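Local coordinates for lectin 2 (Agrocybe aegerita, PDB 4TQJ), which probably acts as a sugar-binding lectin that specifically recognises N-acetylglucosamine at the non-reducing ends of glycans, at residues V268-F272 against F317-K321; T291-D297 against A309-G313. The protein carries 1 engineered substitution. One frame throughout, in Å; residues are numbered along the deposited sequence.

Contact 1: residues V268-F272 against F317-K321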
loop_
_atom_site.group_PDB
_atom_site.type_symbol
_atom_site.label_atom_id
_atom_site.label_comp_id
_atom_site.label_asym_id
_atom_site.label_seq_id
_atom_site.Cartn_x
_atom_site.Cartn_y
_atom_site.Cartn_z
ATOM N N VAL A 268 -8.883 35.400 -8.840
ATOM C CA VAL A 268 -7.719 34.818 -9.504
ATOM C C VAL A 268 -8.042 34.127 -10.823
ATOM O O VAL A 268 -7.149 33.892 -11.631
ATOM C CB VAL A 268 -7.029 33.782 -8.606
ATOM C CG1 VAL A 268 -6.511 34.439 -7.310
ATOM C CG2 VAL A 268 -7.983 32.647 -8.304
ATOM N N ILE A 269 -9.306 33.748 -11.010
ATOM C CA ILE A 269 -9.743 33.059 -12.216
ATOM C C ILE A 269 -11.136 33.589 -12.551
ATOM O O ILE A 269 -12.031 33.581 -11.692
ATOM C CB ILE A 269 -9.881 31.544 -11.998
ATOM C CG1 ILE A 269 -8.569 30.912 -11.537
ATOM C CG2 ILE A 269 -10.381 30.850 -13.271
ATOM C CD1 ILE A 269 -8.785 29.530 -10.959
ATOM N N ASN A 270 -11.333 34.036 -13.788
ATOM C CA ASN A 270 -12.653 34.518 -14.192
ATOM C C ASN A 270 -13.537 33.414 -14.784
ATOM O O ASN A 270 -14.145 33.572 -15.848
ATOM C CB ASN A 270 -12.558 35.748 -15.108
ATOM C CG ASN A 270 -12.117 35.406 -16.520
ATOM O OD1 ASN A 270 -11.600 34.316 -16.785
ATOM N ND2 ASN A 270 -12.322 36.347 -17.446
ATOM N N ASP A 271 -13.630 32.305 -14.059
ATOM C CA ASP A 271 -14.426 31.156 -14.484
ATOM C C ASP A 271 -14.776 30.297 -13.273
ATOM O O ASP A 271 -14.312 30.573 -12.171
ATOM C CB ASP A 271 -13.656 30.315 -15.483
ATOM C CG ASP A 271 -14.536 29.795 -16.612
ATOM O OD1 ASP A 271 -15.624 29.239 -16.341
ATOM O OD2 ASP A 271 -14.135 29.960 -17.781
ATOM N N PHE A 272 -15.583 29.265 -13.501
ATOM C CA PHE A 272 -16.032 28.337 -12.450
ATOM C C PHE A 272 -17.125 28.934 -11.563
ATOM O O PHE A 272 -17.597 28.282 -10.630
ATOM C CB PHE A 272 -14.856 27.802 -11.608
ATOM C CG PHE A 272 -13.837 27.026 -12.411
ATOM C CD1 PHE A 272 -14.171 25.813 -12.993
ATOM C CD2 PHE A 272 -12.553 27.524 -12.599
ATOM C CE1 PHE A 272 -13.255 25.104 -13.737
ATOM C CE2 PHE A 272 -11.626 26.819 -13.338
ATOM C CZ PHE A 272 -11.982 25.590 -13.907
ATOM N N PHE A 317 -3.141 32.018 -10.804
ATOM C CA PHE A 317 -3.560 30.937 -11.685
ATOM C C PHE A 317 -3.531 31.324 -13.165
ATOM O O PHE A 317 -3.755 32.482 -13.526
ATOM C CB PHE A 317 -4.989 30.500 -11.331
ATOM C CG PHE A 317 -5.095 29.752 -10.027
ATOM C CD1 PHE A 317 -5.197 28.365 -10.015
ATOM C CD2 PHE A 317 -5.095 30.435 -8.815
ATOM C CE1 PHE A 317 -5.294 27.659 -8.803
ATOM C CE2 PHE A 317 -5.189 29.752 -7.612
ATOM C CZ PHE A 317 -5.288 28.364 -7.604
ATOM N N GLN A 318 -3.275 30.326 -14.003
ATOM C CA GLN A 318 -3.489 30.419 -15.433
ATOM C C GLN A 318 -4.990 30.405 -15.720
ATOM O O GLN A 318 -5.801 30.051 -14.859
ATOM C CB GLN A 318 -2.833 29.225 -16.146
ATOM C CG GLN A 318 -1.318 29.212 -16.077
ATOM C CD GLN A 318 -0.715 30.331 -16.903
ATOM O OE1 GLN A 318 -1.195 30.627 -18.002
ATOM N NE2 GLN A 318 0.325 30.975 -16.373
ATOM N N SER A 319 -5.351 30.769 -16.942
ATOM C CA SER A 319 -6.737 30.676 -17.391
ATOM C C SER A 319 -7.262 29.238 -17.391
ATOM O O SER A 319 -6.507 28.270 -17.514
ATOM C CB SER A 319 -6.882 31.277 -18.797
ATOM O OG SER A 319 -6.658 32.673 -18.759
ATOM N N ALA A 320 -8.569 29.109 -17.249
ATOM C CA ALA A 320 -9.211 27.817 -17.309
ATOM C C ALA A 320 -9.242 27.358 -18.756
ATOM O O ALA A 320 -9.473 28.159 -19.645
ATOM C CB ALA A 320 -10.611 27.924 -16.765
ATOM N N LYS A 321 -8.999 26.074 -18.992
ATOM C CA LYS A 321 -9.171 25.514 -20.327
ATOM C C LYS A 321 -9.853 24.150 -20.257
ATOM O O LYS A 321 -9.865 23.501 -19.207
ATOM C CB LYS A 321 -7.833 25.445 -21.074
ATOM C CG LYS A 321 -6.680 24.855 -20.259
ATOM C CD LYS A 321 -5.322 25.264 -20.844
ATOM C CE LYS A 321 -4.508 24.060 -21.292
ATOM N NZ LYS A 321 -3.148 24.453 -21.812
HETATM O O HOH W 1 -4.428 34.542 -11.106
HETATM O O HOH W 2 -6.620 32.972 -14.045
HETATM O O HOH W 3 -10.228 31.523 -16.900
#
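This is an interblade contact of a seven-bladed beta-propeller, apolar and water-bridged. The end of strand 266-269, the outermost strand of one four-stranded blade, meets the extended end of the loop that leads into strand 321-324, the outermost strand of the next. The touching parts run 27° apart and bury 275 Å² in all, with no direct hydrogen bond between them. Val268 and Ile269 both face Cys251 of the adjacent strand, a classic beta bulge. Phe317 packs against both: Val268 CG2 lies 3.7 Å from Phe317 CD2, and Ile269 CG1 3.6 Å from Phe317 CB. Ile269 CD1 adds an off-centre CH-pi contact, 4.2 Å from the centroid of the Phe317 ring and 29° off its normal. Ile269, Phe272 and Phe317 also all touch Val298, so side chains from both blades meet on strand 297-301. Water 1 joins the two backbones, donating to Val268 O (2.8 Å) and accepting from Phe317 N (2.8 Å), whereas water 3 links the Asn270 side chain, through OD1 (3.1 Å), to Ala320 N (2.9 Å). Beyond the strand the chain bends through an inverse gamma turn centred on Asn270, closed by a weak bond from Asp271 N to Ile269 O (3.1 Å). Past this turn, Phe272 sets its CE2 atom 3.7 Å from Ala320 CB.

Contact 2: residues T291-D297 against A309-G313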
loop_
_atom_site.group_PDB
_atom_site.type_symbol
_atom_site.label_atom_id
_atom_site.label_comp_id
_atom_site.label_asym_id
_atom_site.label_seq_id
_atom_site.Cartn_x
_atom_site.Cartn_y
_atom_site.Cartn_z
ATOM N N THR A 291 -0.486 18.822 -10.724
ATOM C CA THR A 291 0.854 18.931 -11.285
ATOM C C THR A 291 1.986 18.437 -10.385
ATOM O O THR A 291 3.153 18.549 -10.743
ATOM C CB THR A 291 1.152 20.358 -11.715
ATOM O OG1 THR A 291 1.063 21.213 -10.574
ATOM C CG2 THR A 291 0.146 20.810 -12.801
ATOM N N GLY A 292 1.649 17.884 -9.225
ATOM C CA GLY A 292 2.659 17.307 -8.360
ATOM C C GLY A 292 3.548 18.318 -7.668
ATOM O O GLY A 292 4.590 17.957 -7.126
ATOM N N ASN A 293 3.145 19.583 -7.652
ATOM C CA ASN A 293 3.951 20.594 -6.968
ATOM C C ASN A 293 3.488 20.956 -5.561
ATOM O O ASN A 293 4.060 21.843 -4.934
ATOM C CB ASN A 293 4.094 21.860 -7.813
ATOM C CG ASN A 293 2.766 22.566 -8.060
ATOM O OD1 ASN A 293 1.708 22.143 -7.572
ATOM N ND2 ASN A 293 2.821 23.665 -8.823
ATOM N N GLY A 294 2.465 20.272 -5.056
ATOM C CA GLY A 294 1.956 20.564 -3.716
ATOM C C GLY A 294 1.073 21.809 -3.646
ATOM O O GLY A 294 0.773 22.314 -2.564
ATOM N N ARG A 295 0.667 22.318 -4.806
ATOM C CA ARG A 295 -0.226 23.480 -4.855
ATOM C C ARG A 295 -1.569 23.096 -5.466
ATOM O O ARG A 295 -1.617 22.397 -6.464
ATOM C CB ARG A 295 0.390 24.629 -5.657
ATOM C CG ARG A 295 1.396 25.459 -4.890
ATOM C CD ARG A 295 2.802 24.855 -4.962
ATOM N NE ARG A 295 3.810 25.849 -4.608
ATOM C CZ ARG A 295 5.109 25.596 -4.483
ATOM N NH1 ARG A 295 5.578 24.365 -4.680
ATOM N NH2 ARG A 295 5.940 26.580 -4.164
ATOM N N GLY A 296 -2.660 23.570 -4.876
ATOM C CA GLY A 296 -3.973 23.205 -5.380
ATOM C C GLY A 296 -4.318 23.836 -6.721
ATOM O O GLY A 296 -4.103 25.037 -6.929
ATOM N N ASP A 297 -4.873 23.022 -7.616
ATOM C CA ASP A 297 -5.378 23.476 -8.901
ATOM C C ASP A 297 -6.898 23.377 -8.905
ATOM O O ASP A 297 -7.478 22.601 -8.140
ATOM C CB ASP A 297 -4.778 22.626 -10.022
ATOM C CG ASP A 297 -3.276 22.639 -9.989
ATOM O OD1 ASP A 297 -2.714 23.735 -10.177
ATOM O OD2 ASP A 297 -2.662 21.579 -9.744
ATOM N N ALA A 309 -7.963 25.070 -14.152
ATOM C CA ALA A 309 -7.071 26.219 -14.104
ATOM C C ALA A 309 -5.906 25.836 -13.212
ATOM O O ALA A 309 -6.100 25.465 -12.058
ATOM C CB ALA A 309 -7.774 27.449 -13.566
ATOM N N LEU A 310 -4.703 25.900 -13.761
ATOM C CA LEU A 310 -3.502 25.528 -13.026
ATOM C C LEU A 310 -2.895 26.689 -12.243
ATOM O O LEU A 310 -2.771 27.810 -12.748
ATOM C CB LEU A 310 -2.454 24.949 -13.973
ATOM C CG LEU A 310 -2.850 23.668 -14.709
ATOM C CD1 LEU A 310 -1.738 23.269 -15.673
ATOM C CD2 LEU A 310 -3.179 22.530 -13.720
ATOM N N ASN A 311 -2.520 26.385 -11.003
ATOM C CA ASN A 311 -1.847 27.294 -10.086
ATOM C C ASN A 311 -0.431 27.542 -10.582
ATOM O O ASN A 311 0.273 26.596 -10.936
ATOM C CB ASN A 311 -1.804 26.623 -8.706
ATOM C CG ASN A 311 -1.396 27.565 -7.587
ATOM O OD1 ASN A 311 -0.547 28.437 -7.761
ATOM N ND2 ASN A 311 -1.994 27.368 -6.410
ATOM N N ASN A 312 -0.013 28.803 -10.625
ATOM C CA ASN A 312 1.336 29.136 -11.078
ATOM C C ASN A 312 2.355 28.672 -10.028
ATOM O O ASN A 312 3.561 28.576 -10.296
ATOM C CB ASN A 312 1.464 30.653 -11.361
ATOM C CG ASN A 312 0.694 31.082 -12.608
ATOM O OD1 ASN A 312 0.772 30.424 -13.646
ATOM N ND2 ASN A 312 -0.064 32.179 -12.505
ATOM N N GLY A 313 1.853 28.386 -8.829
ATOM C CA GLY A 313 2.683 27.934 -7.734
ATOM C C GLY A 313 2.660 28.887 -6.551
ATOM O O GLY A 313 3.184 28.577 -5.485
HETATM O O HOH W 4 -0.010 23.783 -9.984
HETATM O O HOH W 5 4.947 29.792 -3.621
#
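Three direct hydrogen bonds join the turn 291-297 to residues 309-313. In the straightest, Asn311 N donates to Asp297 OD1 at 2.8 Å and 168°; the other carboxylate oxygen of Asp297, OD2, accepts from Leu290 N. The amide of Asn311 is used at both ends: its ND2 donates to Gly296 O (3.2 Å, 158°) and also to Leu235 O of the preceding blade, while its OD1 accepts from Gly313 N (2.6 Å) and from Gly315 N. The bond to Gly313 N, two residues on, makes an Asx turn. The other segment has an Asx turn of its own, where Asn293 OD1 accepts from Arg295 N at 3.0 Å. Both segments belong to one FG-GAP-like repeat, a beta-propeller sequence family, and they lie in the loops that follow the first and third strands of blade 285-324. Asp289 ties the first turn together, its OD1 accepting from Thr291 N and its OD2 from Gly294 N. Arg295 spans the gap in the third bond: NE donates to Gly313 O (2.9 Å, 140°), while NH1 turns back to Asn293 O (3.0 Å). Gly313, at phi 118°, could not carry a CB without jamming it against the preceding carbonyl. Inside, water 4 accepts from Asn293 ND2 (3.1 Å) and sits 2.7 Å from Asp297 OD1 and 3.0 Å from Asn311 O. Leu310 CD2 lies against the Asp297 carboxylate, 3.7 Å from Asp297 CG, and also meets Thr291 CG2 at 3.9 Å. Water 5 donates to Gly313 O at 2.8 Å and takes a weak 3.4 Å bond from Arg295 NH2.

How the contacts relate
The centres of the two contacts lie about 12 Å apart. Contact 1 is the more peripheral, about 23 Å from the centre of the chain against about 19 Å for contact 2. Along the sequence the order is 268-272, 291-297, 309-313, 317-321, so contact 2 falls wholly between the two halves of contact 1. They share the connection between strands 306-309 and 321-324, whose two ends probably bond through Gln318 N to Leu310 O (2.9 Å) and Gln318 NE2 to Asn312 OD1 (2.8 Å). Phe317 CE1 packs 3.4 Å from Gly296 O. One connection thus faces its own blade and the preceding one, joining neighbouring units of the propeller.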